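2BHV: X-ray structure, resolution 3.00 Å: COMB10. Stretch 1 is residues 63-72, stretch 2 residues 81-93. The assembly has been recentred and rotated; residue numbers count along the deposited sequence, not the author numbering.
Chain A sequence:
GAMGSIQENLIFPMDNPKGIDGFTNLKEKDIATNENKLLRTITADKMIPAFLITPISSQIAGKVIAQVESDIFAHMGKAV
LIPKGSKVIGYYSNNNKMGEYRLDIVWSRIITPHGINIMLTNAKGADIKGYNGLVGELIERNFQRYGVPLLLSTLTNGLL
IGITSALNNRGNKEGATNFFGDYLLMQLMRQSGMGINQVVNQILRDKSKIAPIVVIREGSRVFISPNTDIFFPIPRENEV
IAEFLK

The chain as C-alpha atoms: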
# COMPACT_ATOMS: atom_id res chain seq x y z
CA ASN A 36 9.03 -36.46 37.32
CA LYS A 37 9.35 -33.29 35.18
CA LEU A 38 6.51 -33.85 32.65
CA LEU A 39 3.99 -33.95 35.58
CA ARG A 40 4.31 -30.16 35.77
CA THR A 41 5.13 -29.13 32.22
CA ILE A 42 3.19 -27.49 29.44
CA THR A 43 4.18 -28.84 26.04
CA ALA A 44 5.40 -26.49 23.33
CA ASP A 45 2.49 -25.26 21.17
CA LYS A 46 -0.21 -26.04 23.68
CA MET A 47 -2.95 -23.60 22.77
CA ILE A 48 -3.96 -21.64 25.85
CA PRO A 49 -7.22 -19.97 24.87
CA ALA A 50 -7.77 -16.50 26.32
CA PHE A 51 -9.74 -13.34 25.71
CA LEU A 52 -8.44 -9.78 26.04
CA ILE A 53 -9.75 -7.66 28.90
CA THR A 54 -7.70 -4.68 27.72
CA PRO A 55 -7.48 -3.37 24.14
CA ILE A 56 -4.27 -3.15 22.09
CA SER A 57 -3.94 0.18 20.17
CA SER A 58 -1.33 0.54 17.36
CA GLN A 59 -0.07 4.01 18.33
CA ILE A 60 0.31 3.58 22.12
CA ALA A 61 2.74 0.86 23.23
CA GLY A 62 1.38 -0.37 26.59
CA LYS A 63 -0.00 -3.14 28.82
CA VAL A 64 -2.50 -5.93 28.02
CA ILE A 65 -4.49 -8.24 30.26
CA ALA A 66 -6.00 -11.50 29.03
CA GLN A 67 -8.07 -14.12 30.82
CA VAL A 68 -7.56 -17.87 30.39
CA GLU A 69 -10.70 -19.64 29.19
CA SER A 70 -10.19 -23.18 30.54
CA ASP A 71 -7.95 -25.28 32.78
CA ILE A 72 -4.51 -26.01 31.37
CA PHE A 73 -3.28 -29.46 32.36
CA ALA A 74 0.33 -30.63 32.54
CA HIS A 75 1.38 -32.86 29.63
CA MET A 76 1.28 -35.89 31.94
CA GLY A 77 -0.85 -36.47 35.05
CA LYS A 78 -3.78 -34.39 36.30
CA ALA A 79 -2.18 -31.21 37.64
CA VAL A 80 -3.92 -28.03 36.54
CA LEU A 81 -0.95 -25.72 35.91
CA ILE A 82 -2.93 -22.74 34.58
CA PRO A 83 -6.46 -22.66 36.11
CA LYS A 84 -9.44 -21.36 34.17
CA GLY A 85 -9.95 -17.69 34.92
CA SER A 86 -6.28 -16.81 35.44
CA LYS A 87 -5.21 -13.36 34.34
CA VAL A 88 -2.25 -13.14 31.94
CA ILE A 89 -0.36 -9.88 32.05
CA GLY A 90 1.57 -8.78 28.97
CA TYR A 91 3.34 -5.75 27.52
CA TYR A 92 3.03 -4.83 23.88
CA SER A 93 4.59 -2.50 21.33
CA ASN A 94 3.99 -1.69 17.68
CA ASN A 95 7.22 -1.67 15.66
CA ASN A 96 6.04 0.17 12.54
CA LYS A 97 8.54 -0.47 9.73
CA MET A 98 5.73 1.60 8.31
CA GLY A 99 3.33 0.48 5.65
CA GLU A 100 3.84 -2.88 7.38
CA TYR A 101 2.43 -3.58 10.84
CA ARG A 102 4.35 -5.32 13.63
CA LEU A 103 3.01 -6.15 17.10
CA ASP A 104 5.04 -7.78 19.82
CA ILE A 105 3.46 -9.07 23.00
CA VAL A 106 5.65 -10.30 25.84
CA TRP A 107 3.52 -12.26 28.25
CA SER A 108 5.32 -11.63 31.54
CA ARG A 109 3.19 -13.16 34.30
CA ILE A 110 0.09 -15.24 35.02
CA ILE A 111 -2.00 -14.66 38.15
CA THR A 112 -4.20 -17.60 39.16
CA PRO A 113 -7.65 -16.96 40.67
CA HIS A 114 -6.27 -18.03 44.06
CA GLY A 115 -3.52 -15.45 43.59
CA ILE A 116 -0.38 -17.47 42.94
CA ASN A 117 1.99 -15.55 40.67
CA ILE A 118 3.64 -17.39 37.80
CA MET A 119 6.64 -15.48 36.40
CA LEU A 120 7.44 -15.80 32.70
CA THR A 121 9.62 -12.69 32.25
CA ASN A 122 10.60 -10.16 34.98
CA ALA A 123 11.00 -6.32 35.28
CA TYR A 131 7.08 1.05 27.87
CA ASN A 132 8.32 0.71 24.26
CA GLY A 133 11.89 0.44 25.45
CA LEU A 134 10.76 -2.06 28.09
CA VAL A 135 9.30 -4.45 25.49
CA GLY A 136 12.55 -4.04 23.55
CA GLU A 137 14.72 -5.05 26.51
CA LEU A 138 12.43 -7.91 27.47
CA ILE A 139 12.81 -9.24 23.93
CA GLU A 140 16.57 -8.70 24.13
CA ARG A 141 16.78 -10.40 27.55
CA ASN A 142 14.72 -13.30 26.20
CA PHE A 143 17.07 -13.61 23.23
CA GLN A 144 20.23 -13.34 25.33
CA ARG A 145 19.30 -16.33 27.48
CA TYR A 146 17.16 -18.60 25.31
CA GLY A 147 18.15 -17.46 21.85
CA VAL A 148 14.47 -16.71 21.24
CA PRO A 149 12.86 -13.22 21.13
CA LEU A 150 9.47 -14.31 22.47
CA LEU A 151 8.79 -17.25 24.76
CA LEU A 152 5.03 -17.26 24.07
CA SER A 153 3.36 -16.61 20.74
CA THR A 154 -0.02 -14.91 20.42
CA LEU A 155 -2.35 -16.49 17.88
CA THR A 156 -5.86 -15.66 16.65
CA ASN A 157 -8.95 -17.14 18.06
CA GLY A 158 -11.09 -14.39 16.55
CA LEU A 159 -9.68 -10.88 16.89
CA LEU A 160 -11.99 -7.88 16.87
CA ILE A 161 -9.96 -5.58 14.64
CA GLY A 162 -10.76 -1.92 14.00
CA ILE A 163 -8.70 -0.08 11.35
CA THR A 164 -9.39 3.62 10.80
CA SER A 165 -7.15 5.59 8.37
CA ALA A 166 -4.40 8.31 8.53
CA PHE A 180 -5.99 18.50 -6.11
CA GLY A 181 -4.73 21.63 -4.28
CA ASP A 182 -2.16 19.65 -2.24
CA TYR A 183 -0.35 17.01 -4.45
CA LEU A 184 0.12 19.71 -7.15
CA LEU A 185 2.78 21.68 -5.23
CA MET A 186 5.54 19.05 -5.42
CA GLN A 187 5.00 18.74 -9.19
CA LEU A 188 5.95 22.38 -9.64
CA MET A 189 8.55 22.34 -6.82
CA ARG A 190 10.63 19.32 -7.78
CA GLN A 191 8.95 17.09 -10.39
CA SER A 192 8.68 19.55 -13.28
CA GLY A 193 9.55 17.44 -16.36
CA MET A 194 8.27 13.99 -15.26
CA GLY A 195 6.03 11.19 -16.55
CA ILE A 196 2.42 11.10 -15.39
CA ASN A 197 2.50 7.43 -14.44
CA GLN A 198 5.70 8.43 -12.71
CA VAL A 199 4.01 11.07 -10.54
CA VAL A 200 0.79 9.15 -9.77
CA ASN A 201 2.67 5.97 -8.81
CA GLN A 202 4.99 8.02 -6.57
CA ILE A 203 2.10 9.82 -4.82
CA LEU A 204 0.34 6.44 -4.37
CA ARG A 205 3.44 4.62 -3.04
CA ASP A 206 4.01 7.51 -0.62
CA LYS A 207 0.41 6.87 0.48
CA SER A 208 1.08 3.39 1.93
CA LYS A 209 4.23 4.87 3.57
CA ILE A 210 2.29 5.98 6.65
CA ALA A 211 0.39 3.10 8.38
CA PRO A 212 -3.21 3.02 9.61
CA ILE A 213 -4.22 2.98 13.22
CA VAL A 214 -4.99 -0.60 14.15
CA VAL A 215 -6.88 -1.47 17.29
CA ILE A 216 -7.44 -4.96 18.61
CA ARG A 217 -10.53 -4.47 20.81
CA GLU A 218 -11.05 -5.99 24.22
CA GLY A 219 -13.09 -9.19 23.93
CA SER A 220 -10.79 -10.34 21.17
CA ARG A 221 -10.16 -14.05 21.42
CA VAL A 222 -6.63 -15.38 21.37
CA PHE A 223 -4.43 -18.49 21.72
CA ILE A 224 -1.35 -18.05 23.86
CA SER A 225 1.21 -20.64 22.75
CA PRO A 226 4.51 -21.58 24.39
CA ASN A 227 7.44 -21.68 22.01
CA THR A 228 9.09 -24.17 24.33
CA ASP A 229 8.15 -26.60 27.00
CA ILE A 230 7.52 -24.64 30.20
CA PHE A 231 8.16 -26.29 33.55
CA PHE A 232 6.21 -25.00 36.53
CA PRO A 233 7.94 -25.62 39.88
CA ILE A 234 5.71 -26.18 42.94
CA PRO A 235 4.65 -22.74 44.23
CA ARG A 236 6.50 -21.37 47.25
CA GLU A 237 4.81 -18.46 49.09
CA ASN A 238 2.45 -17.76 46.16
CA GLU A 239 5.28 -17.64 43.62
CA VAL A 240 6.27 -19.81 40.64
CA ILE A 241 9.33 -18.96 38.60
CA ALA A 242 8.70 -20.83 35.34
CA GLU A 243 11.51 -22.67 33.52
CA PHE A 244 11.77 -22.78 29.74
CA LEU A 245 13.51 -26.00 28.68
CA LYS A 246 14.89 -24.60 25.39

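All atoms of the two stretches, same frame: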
# COMPACT_ATOMS: atom_id res chain seq x y z
N LYS A 63 0.26 -1.89 28.08
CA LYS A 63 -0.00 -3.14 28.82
C LYS A 63 -1.31 -3.83 28.37
O LYS A 63 -2.29 -3.17 28.02
CB LYS A 63 -0.04 -2.85 30.33
CG LYS A 63 -0.25 -4.07 31.22
CD LYS A 63 -0.01 -3.76 32.71
CE LYS A 63 -1.29 -3.30 33.43
NZ LYS A 63 -1.17 -3.41 34.91
N VAL A 64 -1.31 -5.16 28.39
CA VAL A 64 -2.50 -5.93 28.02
C VAL A 64 -2.79 -6.99 29.06
O VAL A 64 -1.87 -7.61 29.59
CB VAL A 64 -2.36 -6.59 26.61
CG1 VAL A 64 -1.22 -7.59 26.57
CG2 VAL A 64 -3.64 -7.25 26.19
N ILE A 65 -4.07 -7.19 29.35
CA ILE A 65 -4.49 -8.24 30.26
C ILE A 65 -5.44 -9.19 29.54
O ILE A 65 -6.43 -8.77 28.96
CB ILE A 65 -5.17 -7.66 31.51
CG1 ILE A 65 -4.27 -6.64 32.19
CG2 ILE A 65 -5.54 -8.78 32.48
CD1 ILE A 65 -5.01 -5.74 33.16
N ALA A 66 -5.11 -10.48 29.56
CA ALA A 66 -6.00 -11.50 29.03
C ALA A 66 -6.47 -12.44 30.14
O ALA A 66 -5.88 -12.51 31.23
CB ALA A 66 -5.30 -12.27 27.96
N GLN A 67 -7.55 -13.16 29.87
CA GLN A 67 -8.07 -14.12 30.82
C GLN A 67 -8.19 -15.51 30.22
O GLN A 67 -8.79 -15.69 29.19
CB GLN A 67 -9.41 -13.67 31.33
CG GLN A 67 -9.81 -14.42 32.55
CD GLN A 67 -11.15 -14.04 33.04
OE1 GLN A 67 -12.08 -14.82 32.97
NE2 GLN A 67 -11.27 -12.82 33.55
N VAL A 68 -7.61 -16.50 30.89
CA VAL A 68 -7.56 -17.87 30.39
C VAL A 68 -8.94 -18.49 30.43
O VAL A 68 -9.66 -18.36 31.42
CB VAL A 68 -6.54 -18.72 31.17
CG1 VAL A 68 -6.44 -20.10 30.56
CG2 VAL A 68 -5.18 -18.07 31.15
N GLU A 69 -9.32 -19.18 29.36
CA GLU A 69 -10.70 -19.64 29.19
C GLU A 69 -11.02 -21.03 29.72
O GLU A 69 -12.19 -21.38 29.84
CB GLU A 69 -11.14 -19.51 27.74
CG GLU A 69 -11.27 -18.09 27.29
CD GLU A 69 -11.84 -17.97 25.92
OE1 GLU A 69 -13.00 -18.36 25.71
OE2 GLU A 69 -11.13 -17.47 25.03
N SER A 70 -10.00 -21.81 30.04
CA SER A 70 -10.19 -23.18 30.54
C SER A 70 -8.93 -23.69 31.21
O SER A 70 -7.83 -23.19 30.94
CB SER A 70 -10.57 -24.12 29.40
OG SER A 70 -9.67 -24.00 28.32
N ASP A 71 -9.08 -24.69 32.08
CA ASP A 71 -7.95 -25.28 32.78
C ASP A 71 -6.88 -25.79 31.82
O ASP A 71 -7.20 -26.43 30.82
CB ASP A 71 -8.41 -26.43 33.67
CG ASP A 71 -9.22 -25.97 34.85
OD1 ASP A 71 -8.97 -24.87 35.37
OD2 ASP A 71 -10.12 -26.73 35.27
N ILE A 72 -5.63 -25.51 32.14
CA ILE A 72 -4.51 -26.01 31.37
C ILE A 72 -3.78 -27.09 32.17
O ILE A 72 -3.21 -26.82 33.22
CB ILE A 72 -3.54 -24.88 30.94
CG1 ILE A 72 -4.33 -23.69 30.39
CG2 ILE A 72 -2.51 -25.41 29.93
CD1 ILE A 72 -5.21 -24.00 29.20
N LEU A 81 -2.03 -26.70 35.79
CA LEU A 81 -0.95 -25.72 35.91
C LEU A 81 -1.43 -24.28 35.73
O LEU A 81 -1.03 -23.40 36.50
CB LEU A 81 0.20 -26.03 34.94
CG LEU A 81 0.91 -27.38 35.02
CD1 LEU A 81 1.96 -27.47 33.93
CD2 LEU A 81 1.54 -27.65 36.40
N ILE A 82 -2.25 -24.03 34.71
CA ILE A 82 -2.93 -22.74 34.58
C ILE A 82 -4.44 -22.93 34.69
O ILE A 82 -5.07 -23.45 33.76
CB ILE A 82 -2.60 -22.00 33.27
CG1 ILE A 82 -1.09 -21.93 33.05
CG2 ILE A 82 -3.21 -20.59 33.30
CD1 ILE A 82 -0.68 -21.39 31.71
N PRO A 83 -5.02 -22.53 35.84
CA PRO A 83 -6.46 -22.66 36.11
C PRO A 83 -7.28 -21.72 35.25
O PRO A 83 -6.86 -20.59 34.98
CB PRO A 83 -6.59 -22.26 37.59
CG PRO A 83 -5.19 -22.32 38.14
CD PRO A 83 -4.30 -21.96 36.99
N LYS A 84 -8.44 -22.19 34.82
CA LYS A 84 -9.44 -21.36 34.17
C LYS A 84 -9.65 -20.09 34.97
O LYS A 84 -9.77 -20.12 36.20
CB LYS A 84 -10.75 -22.12 34.06
CG LYS A 84 -11.83 -21.41 33.30
CD LYS A 84 -13.14 -22.18 33.40
CE LYS A 84 -14.24 -21.51 32.61
NZ LYS A 84 -15.55 -22.05 33.04
N GLY A 85 -9.68 -18.96 34.28
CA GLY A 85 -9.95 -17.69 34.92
C GLY A 85 -8.72 -16.93 35.35
O GLY A 85 -8.82 -15.82 35.85
N SER A 86 -7.54 -17.53 35.16
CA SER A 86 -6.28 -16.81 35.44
C SER A 86 -6.13 -15.57 34.55
O SER A 86 -6.53 -15.56 33.37
CB SER A 86 -5.06 -17.69 35.27
OG SER A 86 -5.28 -18.99 35.76
N LYS A 87 -5.56 -14.52 35.11
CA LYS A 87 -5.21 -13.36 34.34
C LYS A 87 -3.81 -13.56 33.79
O LYS A 87 -2.93 -14.06 34.49
CB LYS A 87 -5.29 -12.11 35.22
CG LYS A 87 -6.66 -11.41 35.24
CD LYS A 87 -7.87 -12.38 35.26
CE LYS A 87 -8.93 -11.98 36.31
NZ LYS A 87 -9.26 -10.52 36.33
N VAL A 88 -3.60 -13.19 32.52
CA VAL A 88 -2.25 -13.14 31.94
C VAL A 88 -1.90 -11.70 31.68
O VAL A 88 -2.64 -10.99 31.00
CB VAL A 88 -2.13 -13.93 30.61
CG1 VAL A 88 -0.67 -14.23 30.31
CG2 VAL A 88 -2.92 -15.22 30.66
N ILE A 89 -0.77 -11.26 32.22
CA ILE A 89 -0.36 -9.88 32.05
C ILE A 89 0.77 -9.81 31.04
O ILE A 89 1.79 -10.50 31.18
CB ILE A 89 0.05 -9.24 33.38
CG1 ILE A 89 -1.12 -9.27 34.35
CG2 ILE A 89 0.51 -7.82 33.18
CD1 ILE A 89 -0.72 -9.12 35.80
N GLY A 90 0.58 -8.99 30.01
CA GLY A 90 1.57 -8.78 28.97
C GLY A 90 1.87 -7.32 28.68
O GLY A 90 1.14 -6.43 29.10
N TYR A 91 2.96 -7.08 27.95
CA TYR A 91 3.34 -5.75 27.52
C TYR A 91 3.55 -5.80 26.03
O TYR A 91 4.14 -6.74 25.53
CB TYR A 91 4.59 -5.29 28.24
CG TYR A 91 4.40 -5.26 29.73
CD1 TYR A 91 3.83 -4.15 30.35
CD2 TYR A 91 4.76 -6.34 30.52
CE1 TYR A 91 3.63 -4.12 31.74
CE2 TYR A 91 4.57 -6.33 31.90
CZ TYR A 91 4.00 -5.22 32.50
OH TYR A 91 3.82 -5.22 33.85
N TYR A 92 3.04 -4.81 25.33
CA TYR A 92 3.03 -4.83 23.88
C TYR A 92 3.60 -3.54 23.30
O TYR A 92 3.49 -2.47 23.91
CB TYR A 92 1.61 -5.05 23.36
CG TYR A 92 0.65 -3.88 23.57
CD1 TYR A 92 0.57 -2.82 22.65
CD2 TYR A 92 -0.19 -3.83 24.69
CE1 TYR A 92 -0.31 -1.78 22.82
CE2 TYR A 92 -1.07 -2.77 24.88
CZ TYR A 92 -1.12 -1.75 23.94
OH TYR A 92 -1.99 -0.69 24.12
N SER A 93 4.20 -3.66 22.11
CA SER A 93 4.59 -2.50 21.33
C SER A 93 4.33 -2.73 19.84
O SER A 93 4.35 -3.87 19.37
CB SER A 93 6.06 -2.16 21.55
OG SER A 93 6.91 -3.10 20.91

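Strands 63-68 and 87-93 lie side by side and run antiparallel, with 155° between their N-to-C directions. The register pairs Lys-63 with Tyr-91, Ile-65 with Ile-89 and Gln-67 with Lys-87 as non-hydrogen-bonded pairs. Val-64 with Gly-90 and Ala-66 with Val-88 are the hydrogen-bonded pairs between them. Val-64 N donates to Gly-90 O at 2.8 Å, and Gly-90 N returns a bond to Val-64 O at 2.8 Å. Ala-66 N to Val-88 O (2.9 Å) and Val-88 N to Ala-66 O (2.7 Å) repeat the pattern. All four are nearly linear.

The regular ladder runs through the Gln-67 and Lys-87 pair and is interrupted at Val-68. A type II turn runs from Pro-83 to Ser-86. Val-68 N bonds Ser-86 O at 2.9 Å, but Val-68 O accepts from Gly-85 N, also at 2.9 Å. Gly-85 has a positive phi of 93°, where a CB would be jammed against the preceding carbonyl; glycine suits this position. Inside the turn, Ser-86 OG makes a very short bond to Pro-83 O, 2.4 Å. Pairing resumes at Ile-72, whose N bonds Ile-82 O at 2.7 Å. Ile-72 O accepts from Leu-81 N at 2.8 Å and, weakly, from Ile-82 N at 3.3 Å.

One side chain bonds directly to the other backbone. Asp-71 OD1 accepts from Lys-84 N at 2.8 Å, tying the loop after the first strand to the turn.

Apolar contacts reinforce the bonding. Val-68 points toward the second stretch, and its CG2 lies 3.7 Å from Val-88 CG2 and 3.9 Å from Ile-82 CG2. Ile-72 CG1 meets Ile-82 CB at 3.8 Å. Val-64 CB packs 4.0 Å from Tyr-92 CD2. On the sheet face carrying Ile-65 and Ile-89, the aliphatic part of Lys-63 lies against Tyr-91, CD to CE1 3.8 Å.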